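Local coordinates for negative regulator of ofd1 (PDB 3QTM), which is required for correct translation termination and directly inhibits Ofd1, probably so protecting the Sre1N transcription factor fragment from degradation, at residues 17-22 / 67-72. Sequence-based numbering, arbitrary orientation. Where two conformers were deposited one is given.
Sequences DNISQL and KDFHAA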
ATOM      1  N   ASP A  17      15.814  25.280  -5.503  1.00 28.69           N
ATOM      2  CA  ASP A  17      14.528  25.910  -5.168  1.00 29.26           C
ATOM      3  C   ASP A  17      13.431  25.514  -6.156  1.00 23.85           C
ATOM      4  O   ASP A  17      12.351  25.122  -5.750  1.00 25.43           O
ATOM      5  CB  ASP A  17      14.654  27.436  -5.152  1.00 29.98           C
ATOM      6  CG  ASP A  17      15.542  27.935  -4.021  1.00 38.02           C
ATOM      7  OD1 ASP A  17      15.512  27.323  -2.927  1.00 36.62           O
ATOM      8  OD2 ASP A  17      16.271  28.934  -4.228  1.00 40.08           O
ATOM      9  N   ASN A  18      13.721  25.663  -7.444  1.00 24.12           N
ATOM     10  CA  ASN A  18      12.856  25.211  -8.527  1.00 27.25           C
ATOM     11  C   ASN A  18      12.319  23.797  -8.325  1.00 27.26           C
ATOM     12  O   ASN A  18      11.135  23.528  -8.533  1.00 25.35           O
ATOM     13  CB  ASN A  18      13.651  25.202  -9.819  1.00 27.21           C
ATOM     14  CG  ASN A  18      13.301  26.340 -10.727  1.00 38.17           C
ATOM     15  OD1 ASN A  18      12.377  26.238 -11.540  1.00 35.06           O
ATOM     16  ND2 ASN A  18      14.059  27.428 -10.629  1.00 41.00           N
ATOM     17  N   ILE A  19      13.205  22.881  -7.953  1.00 21.54           N
ATOM     18  CA  ILE A  19      12.801  21.493  -7.810  0.65 25.40           C
ATOM     19  C   ILE A  19      11.920  21.369  -6.579  1.00 26.81           C
ATOM     20  O   ILE A  19      10.919  20.656  -6.593  1.00 22.97           O
ATOM     21  CB  ILE A  19      14.024  20.546  -7.765  0.65 24.60           C
ATOM     22  CG1 ILE A  19      14.706  20.542  -9.133  0.65 23.30           C
ATOM     23  CG2 ILE A  19      13.614  19.134  -7.345  0.65 23.30           C
ATOM     24  CD1 ILE A  19      16.159  20.110  -9.097  0.65 26.92           C
ATOM     25  N   SER A  20      12.283  22.100  -5.534  1.00 21.55           N
ATOM     26  CA  SER A  20      11.484  22.128  -4.333  1.00 24.10           C
ATOM     27  C   SER A  20      10.077  22.674  -4.636  1.00 26.47           C
ATOM     28  O   SER A  20       9.085  22.201  -4.078  1.00 23.27           O
ATOM     29  CB  SER A  20      12.177  22.974  -3.269  1.00 25.72           C
ATOM     30  OG  SER A  20      11.370  23.061  -2.122  1.00 35.06           O
ATOM     31  N   GLN A  21       9.983  23.663  -5.520  1.00 23.00           N
ATOM     32  CA  GLN A  21       8.667  24.193  -5.871  1.00 26.13           C
ATOM     33  C   GLN A  21       7.893  23.175  -6.716  1.00 26.79           C
ATOM     34  O   GLN A  21       6.669  23.062  -6.625  1.00 27.04           O
ATOM     35  CB  GLN A  21       8.785  25.543  -6.586  1.00 29.59           C
ATOM     36  CG  GLN A  21       9.283  26.684  -5.679  1.00 26.79           C
ATOM     37  CD  GLN A  21       8.532  26.760  -4.338  1.00 38.06           C
ATOM     38  OE1 GLN A  21       7.301  26.667  -4.283  1.00 36.60           O
ATOM     39  NE2 GLN A  21       9.283  26.928  -3.252  1.00 39.94           N
ATOM     40  N   LEU A  22       8.628  22.405  -7.510  1.00 21.42           N
ATOM     41  CA  LEU A  22       8.031  21.360  -8.319  1.00 24.51           C
ATOM     42  C   LEU A  22       7.334  20.334  -7.422  1.00 25.50           C
ATOM     43  O   LEU A  22       6.173  19.963  -7.663  1.00 25.27           O
ATOM     44  CB  LEU A  22       9.104  20.713  -9.202  1.00 25.29           C
ATOM     45  CG  LEU A  22       8.691  19.765 -10.319  1.00 25.37           C
ATOM     46  CD1 LEU A  22       7.876  20.511 -11.383  1.00 20.43           C
ATOM     47  CD2 LEU A  22       9.951  19.119 -10.913  1.00 18.21           C
ATOM     48  N   LYS A  67      18.044  13.191  -8.947  1.00 19.68           N
ATOM     49  CA  LYS A  67      17.048  12.138  -8.909  1.00 19.38           C
ATOM     50  C   LYS A  67      15.680  12.669  -8.452  1.00 19.07           C
ATOM     51  O   LYS A  67      14.652  12.218  -8.953  1.00 16.85           O
ATOM     52  CB  LYS A  67      17.505  11.016  -7.990  1.00 19.77           C
ATOM     53  CG  LYS A  67      18.761  10.272  -8.467  1.00 22.37           C
ATOM     54  CD  LYS A  67      18.921   8.959  -7.700  1.00 20.55           C
ATOM     55  CE  LYS A  67      20.144   8.176  -8.161  1.00 26.73           C
ATOM     56  NZ  LYS A  67      21.387   8.910  -7.829  1.00 30.37           N
ATOM     57  N   ASP A  68      15.676  13.608  -7.503  1.00 16.67           N
ATOM     58  CA  ASP A  68      14.428  14.182  -6.985  1.00 20.58           C
ATOM     59  C   ASP A  68      13.627  14.914  -8.052  1.00 18.78           C
ATOM     60  O   ASP A  68      12.410  14.975  -7.970  1.00 23.06           O
ATOM     61  CB  ASP A  68      14.697  15.148  -5.822  1.00 23.57           C
ATOM     62  CG  ASP A  68      15.014  14.427  -4.525  1.00 26.31           C
ATOM     63  OD1 ASP A  68      14.874  13.180  -4.485  1.00 24.51           O
ATOM     64  OD2 ASP A  68      15.397  15.111  -3.546  1.00 29.27           O
ATOM     65  N   PHE A  69      14.305  15.494  -9.037  1.00 20.13           N
ATOM     66  CA  PHE A  69      13.592  16.089 -10.162  1.00 19.98           C
ATOM     67  C   PHE A  69      12.817  15.020 -10.942  1.00 19.91           C
ATOM     68  O   PHE A  69      11.621  15.175 -11.212  1.00 17.44           O
ATOM     69  CB  PHE A  69      14.529  16.849 -11.106  1.00 17.98           C
ATOM     70  CG  PHE A  69      13.892  17.167 -12.456  1.00 20.34           C
ATOM     71  CD1 PHE A  69      13.088  18.278 -12.615  1.00 18.56           C
ATOM     72  CD2 PHE A  69      14.086  16.338 -13.545  1.00 18.47           C
ATOM     73  CE1 PHE A  69      12.488  18.560 -13.835  1.00 18.37           C
ATOM     74  CE2 PHE A  69      13.491  16.617 -14.779  1.00 20.72           C
ATOM     75  CZ  PHE A  69      12.686  17.721 -14.919  1.00 19.82           C
ATOM     76  N   HIS A  70      13.489  13.934 -11.305  1.00 17.35           N
ATOM     77  CA  HIS A  70      12.821  12.900 -12.103  1.00 20.14           C
ATOM     78  C   HIS A  70      11.739  12.185 -11.285  1.00 18.63           C
ATOM     79  O   HIS A  70      10.739  11.733 -11.843  1.00 18.74           O
ATOM     80  CB  HIS A  70      13.823  11.884 -12.658  1.00 18.22           C
ATOM     81  CG  HIS A  70      14.924  12.502 -13.457  1.00 22.28           C
ATOM     82  ND1 HIS A  70      14.779  12.842 -14.785  1.00 22.79           N
ATOM     83  CD2 HIS A  70      16.190  12.846 -13.114  1.00 20.57           C
ATOM     84  CE1 HIS A  70      15.903  13.381 -15.223  1.00 22.55           C
ATOM     85  NE2 HIS A  70      16.777  13.385 -14.232  1.00 23.73           N
ATOM     86  N   ALA A  71      11.947  12.091  -9.967  1.00 14.16           N
ATOM     87  CA  ALA A  71      10.961  11.497  -9.072  1.00 16.30           C
ATOM     88  C   ALA A  71       9.667  12.303  -9.064  1.00 19.83           C
ATOM     89  O   ALA A  71       8.591  11.727  -9.120  1.00 19.43           O
ATOM     90  CB  ALA A  71      11.520  11.373  -7.663  1.00 17.30           C
ATOM     91  N   ALA A  72       9.769  13.635  -8.979  1.00 18.64           N
ATOM     92  CA  ALA A  72       8.577  14.480  -8.967  1.00 16.03           C
ATOM     93  C   ALA A  72       7.852  14.409 -10.305  1.00 18.39           C
ATOM     94  O   ALA A  72       6.630  14.360 -10.364  1.00 17.20           O
ATOM     95  CB  ALA A  72       8.937  15.919  -8.652  1.00 16.40           C
TER
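The carbonyl O of Asp68 is gripped twice: Ala72 N reaches it at 3.1 Å inside its own helix, and Trp23 NE1, one residue beyond 17-22, ties it to the facing helix. Between the segments themselves the contact is van der Waals packing, largely of apolar side chains, with four of its five residues buried. Leu22 has CG anti to the backbone N (chi1 -169°), and its CD2 methyl touches both Phe69 and Ala72, lying 3.7 Å from Phe69 CD1 and 4.0 Å from Ala72 CB. It meets the Phe69 ring obliquely. One turn earlier, Ile19, modelled in two conformers, in the one given places CG2 4.1 Å from Phe69 N and CD1 against Phe69 CB. On the far side from Leu22, Phe69 CD2 stands 3.7 Å above the plane of the His70 imidazole, over its centre. Helix 38-58 packs beside the contact, Thr48 touching Leu22 and Leu56 touching Phe69. The local axes approach to 9.7 Å at 26°, and a single helix, 38-58, separates them in sequence. Such near-parallel packing of alternate helices is characteristic of tetratricopeptide-like helical repeats, consistent with the family's place in the TPR clan.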